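Local atomic coordinates of phosphoribosylformylglycinamidine synthase 2 (Thermus thermophilus, PDB entry 3VIU), a protein that belongs to the AIR synthase related (PurM-like) family, carries two N-terminal and C-terminal domain pairs in one chain, and binds adenosine-5'-diphosphate and magnesium. Residues I106-M111 / S304-V309; A115-L120 / A175-L180; Y198-K203 / L329-V334. All blocks are in the same frame, centred on the assembly; numbering follows the deposited sequence.

Interaction 1: residues I106-M111 / S304-V309. With ADP (adenosine-5'-diphosphate), chain B.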
# COMPACT_ATOMS: atom_id res chain seq x y z
N ILE A 106 0.61 9.95 4.95
CA ILE A 106 1.13 8.62 5.27
C ILE A 106 2.43 8.74 6.07
O ILE A 106 2.69 7.95 6.98
CB ILE A 106 1.37 7.78 3.96
CG1 ILE A 106 1.56 6.31 4.31
CG2 ILE A 106 2.59 8.28 3.21
CD1 ILE A 106 0.32 5.64 4.83
N LEU A 107 3.23 9.74 5.73
CA LEU A 107 4.50 9.99 6.41
C LEU A 107 4.29 10.31 7.88
O LEU A 107 5.05 9.85 8.74
CB LEU A 107 5.23 11.15 5.73
CG LEU A 107 6.48 10.92 4.89
CD1 LEU A 107 6.48 9.53 4.27
CD2 LEU A 107 6.54 12.01 3.82
N ARG A 108 3.27 11.10 8.17
CA ARG A 108 2.97 11.49 9.53
C ARG A 108 2.47 10.31 10.37
O ARG A 108 2.79 10.21 11.55
CB ARG A 108 1.95 12.63 9.55
CG ARG A 108 2.54 13.96 9.07
CD ARG A 108 1.62 15.13 9.39
NE ARG A 108 0.44 15.16 8.54
CZ ARG A 108 0.45 15.57 7.27
NH1 ARG A 108 -0.68 15.56 6.57
NH2 ARG A 108 1.58 15.99 6.71
N ASP A 109 1.71 9.40 9.76
CA ASP A 109 1.22 8.23 10.47
C ASP A 109 2.38 7.36 10.93
O ASP A 109 2.37 6.82 12.03
CB ASP A 109 0.31 7.37 9.59
CG ASP A 109 -1.05 7.99 9.37
OD1 ASP A 109 -1.61 8.56 10.33
OD2 ASP A 109 -1.57 7.89 8.24
N ILE A 110 3.39 7.24 10.07
CA ILE A 110 4.56 6.44 10.38
C ILE A 110 5.42 7.14 11.43
O ILE A 110 5.96 6.49 12.32
CB ILE A 110 5.39 6.20 9.10
CG1 ILE A 110 4.53 5.47 8.06
CG2 ILE A 110 6.67 5.46 9.44
CD1 ILE A 110 3.81 4.26 8.58
N MSE A 111 5.53 8.46 11.33
CA MSE A 111 6.31 9.24 12.29
C MSE A 111 5.71 9.16 13.68
O MSE A 111 6.44 9.11 14.67
CB MSE A 111 6.31 10.72 11.94
CG MSE A 111 7.05 11.15 10.71
SE MSE A 111 6.71 13.06 10.54
CE MSE A 111 5.83 13.07 8.81
N SER A 304 -5.68 21.22 7.73
CA SER A 304 -4.43 21.82 7.27
C SER A 304 -3.30 20.82 7.44
O SER A 304 -3.27 20.09 8.42
CB SER A 304 -4.14 23.10 8.05
OG SER A 304 -5.14 24.07 7.81
N GLN A 305 -2.39 20.79 6.47
CA GLN A 305 -1.26 19.87 6.48
C GLN A 305 -0.19 20.17 7.51
O GLN A 305 -0.17 21.24 8.13
CB GLN A 305 -0.60 19.83 5.09
CG GLN A 305 -1.53 19.47 3.95
CD GLN A 305 -2.08 18.06 4.08
OE1 GLN A 305 -1.33 17.10 4.21
NE2 GLN A 305 -3.40 17.94 4.03
N GLU A 306 0.71 19.20 7.67
CA GLU A 306 1.83 19.24 8.61
C GLU A 306 1.52 19.76 10.01
O GLU A 306 2.19 20.67 10.51
CB GLU A 306 3.03 20.02 8.03
CG GLU A 306 2.72 20.94 6.88
CD GLU A 306 2.65 20.24 5.54
OE1 GLU A 306 2.17 20.89 4.58
OE2 GLU A 306 3.07 19.07 5.42
N ARG A 307 0.52 19.17 10.64
CA ARG A 307 0.15 19.54 12.01
C ARG A 307 0.32 18.28 12.86
O ARG A 307 0.04 17.17 12.40
CB ARG A 307 -1.29 20.04 12.08
CG ARG A 307 -1.46 21.47 11.59
CD ARG A 307 -2.88 21.93 11.82
NE ARG A 307 -3.82 21.04 11.15
CZ ARG A 307 -5.14 21.04 11.36
NH1 ARG A 307 -5.67 21.89 12.23
NH2 ARG A 307 -5.91 20.19 10.70
N MSE A 308 0.78 18.46 14.09
CA MSE A 308 1.05 17.33 14.96
C MSE A 308 0.64 17.57 16.42
O MSE A 308 0.82 18.66 16.96
CB MSE A 308 2.56 17.02 14.91
CG MSE A 308 2.95 15.60 15.28
SE MSE A 308 2.58 14.35 13.83
CE MSE A 308 4.35 14.28 13.02
N VAL A 309 0.08 16.54 17.04
CA VAL A 309 -0.33 16.59 18.44
C VAL A 309 0.68 15.78 19.27
O VAL A 309 1.01 14.65 18.90
CB VAL A 309 -1.74 15.98 18.62
CG1 VAL A 309 -2.03 15.76 20.09
CG2 VAL A 309 -2.79 16.91 18.03
PB ADP B . -5.64 7.74 9.56
O1B ADP B . -6.91 8.49 9.34
O2B ADP B . -4.91 7.51 8.14
O3B ADP B . -4.65 8.63 10.59
PA ADP B . -7.45 5.73 9.92
O1A ADP B . -8.40 6.24 10.95
O2A ADP B . -7.95 6.23 8.46
O3A ADP B . -5.94 6.28 10.24
O5' ADP B . -7.41 4.10 9.88
C5' ADP B . -8.20 3.57 10.97
C4' ADP B . -7.50 2.41 11.73
O4' ADP B . -8.02 1.11 11.29
C3' ADP B . -5.96 2.33 11.51
O3' ADP B . -5.33 1.84 12.70
C2' ADP B . -5.83 1.38 10.32
O2' ADP B . -4.54 0.75 10.28
C1' ADP B . -6.98 0.40 10.53
N9 ADP B . -7.52 -0.09 9.25
C8 ADP B . -8.33 0.60 8.40
N7 ADP B . -8.62 -0.13 7.36
C5 ADP B . -8.01 -1.33 7.47
C6 ADP B . -7.96 -2.51 6.68
N6 ADP B . -8.64 -2.58 5.48
N1 ADP B . -7.23 -3.55 7.12
C2 ADP B . -6.56 -3.51 8.29
N3 ADP B . -6.59 -2.42 9.06
C4 ADP B . -7.29 -1.33 8.70
O HOH W 1 1.19 17.03 3.60

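Interaction 2: residues A115-L120 / A175-L180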
# COMPACT_ATOMS: atom_id res chain seq x y z
N ALA A 115 8.81 6.09 14.29
CA ALA A 115 9.62 5.43 13.26
C ALA A 115 10.02 6.44 12.19
O ALA A 115 9.18 7.19 11.69
CB ALA A 115 8.85 4.29 12.64
N ARG A 116 11.30 6.46 11.86
CA ARG A 116 11.79 7.36 10.84
C ARG A 116 11.50 6.75 9.47
O ARG A 116 11.94 5.64 9.17
CB ARG A 116 13.29 7.57 11.02
CG ARG A 116 13.94 8.36 9.90
CD ARG A 116 15.44 8.45 10.13
NE ARG A 116 15.77 9.32 11.26
CZ ARG A 116 15.79 10.65 11.19
NH1 ARG A 116 15.51 11.26 10.05
NH2 ARG A 116 16.08 11.36 12.27
N PRO A 117 10.74 7.47 8.63
CA PRO A 117 10.39 7.01 7.28
C PRO A 117 11.62 6.65 6.45
O PRO A 117 12.50 7.48 6.27
CB PRO A 117 9.64 8.20 6.71
CG PRO A 117 8.96 8.77 7.91
CD PRO A 117 10.06 8.73 8.95
N ILE A 118 11.69 5.42 5.95
CA ILE A 118 12.83 5.01 5.15
C ILE A 118 12.44 4.71 3.73
O ILE A 118 13.30 4.55 2.86
CB ILE A 118 13.54 3.74 5.74
CG1 ILE A 118 12.58 2.55 5.73
CG2 ILE A 118 14.05 4.04 7.14
CD1 ILE A 118 13.18 1.26 6.31
N ALA A 119 11.13 4.64 3.48
CA ALA A 119 10.68 4.36 2.13
C ALA A 119 9.20 4.62 1.87
O ALA A 119 8.37 4.53 2.78
CB ALA A 119 11.03 2.93 1.77
N LEU A 120 8.90 4.93 0.61
CA LEU A 120 7.54 5.16 0.14
C LEU A 120 7.30 4.28 -1.08
O LEU A 120 8.20 4.06 -1.88
CB LEU A 120 7.34 6.63 -0.26
CG LEU A 120 7.15 7.64 0.88
CD1 LEU A 120 7.31 9.05 0.35
CD2 LEU A 120 5.79 7.43 1.52
N ALA A 175 -0.72 5.44 -1.05
CA ALA A 175 0.69 5.56 -0.73
C ALA A 175 1.03 4.73 0.49
O ALA A 175 0.35 4.79 1.52
CB ALA A 175 1.06 7.02 -0.49
N MSE A 176 2.08 3.94 0.37
CA MSE A 176 2.52 3.10 1.47
C MSE A 176 3.82 3.68 2.01
O MSE A 176 4.63 4.20 1.25
CB MSE A 176 2.75 1.68 0.96
CG MSE A 176 3.18 0.69 2.02
SE MSE A 176 3.51 -1.05 1.20
CE MSE A 176 4.37 -1.95 2.68
N CYS A 177 4.02 3.59 3.32
CA CYS A 177 5.24 4.10 3.91
C CYS A 177 5.90 3.14 4.90
O CYS A 177 5.23 2.47 5.68
CB CYS A 177 4.97 5.44 4.59
SG CYS A 177 6.47 6.23 5.24
N LEU A 178 7.23 3.07 4.85
CA LEU A 178 8.01 2.22 5.74
C LEU A 178 8.88 3.10 6.64
O LEU A 178 9.52 4.04 6.17
CB LEU A 178 8.93 1.29 4.94
CG LEU A 178 8.57 -0.19 4.91
CD1 LEU A 178 7.33 -0.39 4.06
CD2 LEU A 178 9.73 -0.98 4.35
N GLY A 179 8.89 2.79 7.94
CA GLY A 179 9.70 3.54 8.87
C GLY A 179 10.38 2.61 9.84
O GLY A 179 9.82 1.56 10.20
N LEU A 180 11.59 2.95 10.27
CA LEU A 180 12.28 2.09 11.23
C LEU A 180 12.51 2.80 12.54
O LEU A 180 12.56 4.03 12.60
CB LEU A 180 13.60 1.54 10.67
CG LEU A 180 14.92 2.32 10.62
CD1 LEU A 180 15.32 2.83 11.99
CD2 LEU A 180 16.01 1.39 10.10

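Interaction 3: residues Y198-K203 / L329-V334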
# COMPACT_ATOMS: atom_id res chain seq x y z
N TYR A 198 0.31 19.20 23.48
CA TYR A 198 0.96 20.18 22.63
C TYR A 198 0.61 20.08 21.15
O TYR A 198 0.26 19.01 20.64
CB TYR A 198 2.48 20.11 22.80
CG TYR A 198 2.97 20.77 24.07
CD1 TYR A 198 2.60 20.28 25.33
CD2 TYR A 198 3.82 21.87 24.02
CE1 TYR A 198 3.07 20.87 26.50
CE2 TYR A 198 4.30 22.46 25.18
CZ TYR A 198 3.93 21.96 26.42
OH TYR A 198 4.42 22.54 27.57
N TYR A 199 0.70 21.22 20.48
CA TYR A 199 0.40 21.38 19.06
C TYR A 199 1.66 21.93 18.41
O TYR A 199 2.22 22.92 18.89
CB TYR A 199 -0.75 22.37 18.90
CG TYR A 199 -1.03 22.89 17.50
CD1 TYR A 199 -0.06 23.56 16.77
CD2 TYR A 199 -2.30 22.77 16.95
CE1 TYR A 199 -0.35 24.10 15.51
CE2 TYR A 199 -2.60 23.30 15.70
CZ TYR A 199 -1.63 23.97 14.99
OH TYR A 199 -1.94 24.50 13.75
N ALA A 200 2.10 21.29 17.33
CA ALA A 200 3.29 21.74 16.61
C ALA A 200 3.10 21.61 15.10
O ALA A 200 2.33 20.78 14.64
CB ALA A 200 4.49 20.93 17.04
N GLY A 201 3.81 22.44 14.35
CA GLY A 201 3.69 22.40 12.90
C GLY A 201 3.05 23.66 12.32
O GLY A 201 3.10 24.72 12.92
N ALA A 202 2.45 23.53 11.14
CA ALA A 202 1.80 24.65 10.49
C ALA A 202 0.64 25.18 11.32
O ALA A 202 0.14 24.50 12.22
CB ALA A 202 1.28 24.22 9.11
N LYS A 203 0.21 26.41 11.03
CA LYS A 203 -0.90 26.99 11.75
C LYS A 203 -2.20 26.57 11.06
O LYS A 203 -2.22 26.33 9.86
CB LYS A 203 -0.77 28.52 11.81
CG LYS A 203 -0.30 29.18 10.53
CD LYS A 203 1.18 28.94 10.26
CE LYS A 203 1.60 29.46 8.88
NZ LYS A 203 1.32 30.92 8.68
N LEU A 329 11.16 25.03 15.50
CA LEU A 329 9.70 24.92 15.52
C LEU A 329 9.06 25.28 16.86
O LEU A 329 9.63 25.05 17.92
CB LEU A 329 9.27 23.50 15.14
CG LEU A 329 9.48 23.06 13.69
CD1 LEU A 329 9.20 21.57 13.56
CD2 LEU A 329 8.57 23.87 12.78
N ASP A 330 7.86 25.86 16.78
CA ASP A 330 7.11 26.24 17.97
C ASP A 330 6.30 25.03 18.41
O ASP A 330 5.74 24.31 17.58
CB ASP A 330 6.13 27.38 17.66
CG ASP A 330 6.77 28.54 16.92
OD1 ASP A 330 7.79 29.07 17.42
OD2 ASP A 330 6.26 28.91 15.84
N CYS A 331 6.25 24.80 19.71
CA CYS A 331 5.51 23.68 20.27
C CYS A 331 4.75 24.25 21.47
O CYS A 331 5.32 24.47 22.53
CB CYS A 331 6.47 22.59 20.72
SG CYS A 331 5.70 20.99 21.08
N VAL A 332 3.45 24.49 21.29
CA VAL A 332 2.64 25.07 22.34
C VAL A 332 1.47 24.24 22.87
O VAL A 332 0.82 23.52 22.12
CB VAL A 332 2.08 26.44 21.89
CG1 VAL A 332 3.24 27.37 21.52
CG2 VAL A 332 1.13 26.26 20.71
N PRO A 333 1.21 24.33 24.18
CA PRO A 333 0.12 23.59 24.83
C PRO A 333 -1.21 24.13 24.30
O PRO A 333 -1.43 25.35 24.27
CB PRO A 333 0.33 23.89 26.31
CG PRO A 333 0.95 25.25 26.30
CD PRO A 333 1.95 25.13 25.17
N VAL A 334 -2.09 23.23 23.88
CA VAL A 334 -3.37 23.60 23.30
C VAL A 334 -4.58 22.95 23.99
O VAL A 334 -5.72 23.41 23.85
CB VAL A 334 -3.35 23.25 21.78
CG1 VAL A 334 -4.37 22.18 21.45
CG2 VAL A 334 -3.57 24.50 20.96
O HOH W 2 3.27 25.39 17.20
O HOH W 3 5.90 24.09 15.06

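Interaction 1: residues I106-M111 / S304-V309
Gln305 OE1 is gripped twice: Arg108 NH1 donates to it at 2.9 Å, and water 1 donates at 2.6 Å. The Arg108 bond is moderately bent, with an N-H...O angle of 150°. Its acceptor lies in the guanidinium plane, whereas the donor stands 48° out of the amide carbonyl plane; the two planes are steeply inclined to each other. Arg108 reaches across extended at chi2 and then bent at chi3 (-73°), which brings the guanidinium against the backbone of the loop at Glu306. Glu306 N lies over one face of that group, 3.5 Å from Arg108 NH2; both are donors, so this is packing over the guanidinium face and not a hydrogen bond. A long salt bridge joins Arg108 NH2 to Glu306 OE2 at 3.7 Å, with carboxylate and guanidinium nearly perpendicular. Water 1, in the guanidinium plane, adds weak links to both. The carboxylate is held more firmly by Tyr148 and Asp234 N. One turn on, the apolar part is selenium against methyl, Met111 SE to Met308 CE at 3.6 Å. Asp109 turns its carboxylate to the nucleotide, OD1 lying 3.1 Å from ADP O3B; nearby Glu85 and Asp259 carboxylates would tend to raise its affinity for a proton, an effect that a long, weak ion pair with Lys83 may offset. The axes of helix 106-111 and strand 307-309 approach to 10.5 Å; they belong to helix 95-112 and strand 307-312, with Met242 and Leu241 of helix 235-250 packing on Met111 and Met308 and strand 172-182 meeting Ile106, Leu107 and Ile110.

Interaction 2: residues A115-L120 / A175-L180
A classic beta bulge interrupts this antiparallel pairing of strands 116-126 and 172-182 in the sheet of the first PurM N-terminal-like domain. Its evidence is a shared acceptor: Leu178 O receives Ile118 N at 2.6 Å and Ala119 N at 3.2 Å, so two residues of one strand face a single residue of the other. The shorter bond is also the straighter one, at 165°. The bulge residue Ile118 has a near-helical psi of -11°, which brings the two successive N-H groups round to the same carbonyl. Regular pairing resumes where Leu178 N donates to Ala119 O at 2.8 Å, and on the far side Arg116 and Leu180 exchange a reciprocal pair of bonds. Between them Pro117, which has no N-H to give, occupies the non-hydrogen-bonded place opposite Gly179; without a side chain there, the CA atoms of Pro117 and Gly179 come within 3.9 Å. Ile118 puts CG1 in the crowded position between its N and carbonyl carbon, which lays that atom 3.4 Å from Leu178 O and carries CG2 to Leu180 CG, 4.0 Å away. On the face of Pro117, Leu120 brings CD2 alongside Cys177 CB at 3.7 Å. Helix 95-112 packs here through Ile106 and Leu107, while Arg116 leads its guanidinium away to a salt bridge with Glu243. The irregularity shifts the register by one residue, as is typical of bulges in antiparallel sheets, within a helix-backed sheet of the PurM-like fold.

Interaction 3: residues Y198-K203 / L329-V334
Tyr198 opens the segment with its ring laid along the opposing backbone. CG stands anti to the carbonyl carbon (chi1 -77°), and the ring points the same way as Pro333, whose CB sits 4.2 Å from the Tyr198 ring centroid and 14° off the normal, a CH-pi contact over one face. At the ring edge, in its plane, Cys331 O lies 3.4 Å from Tyr198 CD2. Cys331 SG approaches the same carbon obliquely in a sulfur-aromatic contact, while the hydroxyl beyond is hydrogen-bonded to Glu321. Tyr199 forms the antiparallel hydrogen-bonded pair with Val332: Tyr199 N donates to Val332 O at 2.8 Å, and Val332 N returns a bond to Tyr199 O at 3.1 Å. Tyr199 CB rests on Val334 CB, but the ring swings off, CG anti to the backbone N, so that OH donates to Ala202 O at 2.6 Å on a carbonyl lone pair and also bonds Thr204. Ala200 sets CB 3.6 Å from Asp330 O. From there the strands part and water takes over the pairing. Water 2 donates to both Tyr199 O and Asp330 O, and water 3, accepting from Gly201 N at 2.8 Å, donates to Asp330 O as well. Asp330 O is therefore gripped by two waters. Gly201 has a positive phi of 113°, a backbone shape that suits glycine. Strand 196-201 is an inner strand in the sheet of the first C-terminal PurM-like domain, flanked by 331-338 and 307-312, and Phe324 of helix 317-326 packs on Ala200 and Cys331.

How the interactions relate
Interaction 1 joins the other two. Its helix 106-111 rests on the sheet of interaction 2, with Leu107 CD1 3.4 Å from Cys177 SG, and helix 95-112 leads directly into strand 116-126. Its other segment, 304-309, runs into strand 307-312, a neighbour of strand 196-201 in the sheet of interaction 3: Met308 N and Ala200 O are 2.8 Å apart, a probable hydrogen bond. Interactions 2 and 3 themselves do not touch, their nearest atoms being about 12 Å apart. Interaction 1 spans the first N-terminal and first C-terminal PurM-like domains. It also supplies Asp109 to the ADP pocket, whereas in interaction 2 the Cys177 side chain stays about 11 Å from the nucleotide.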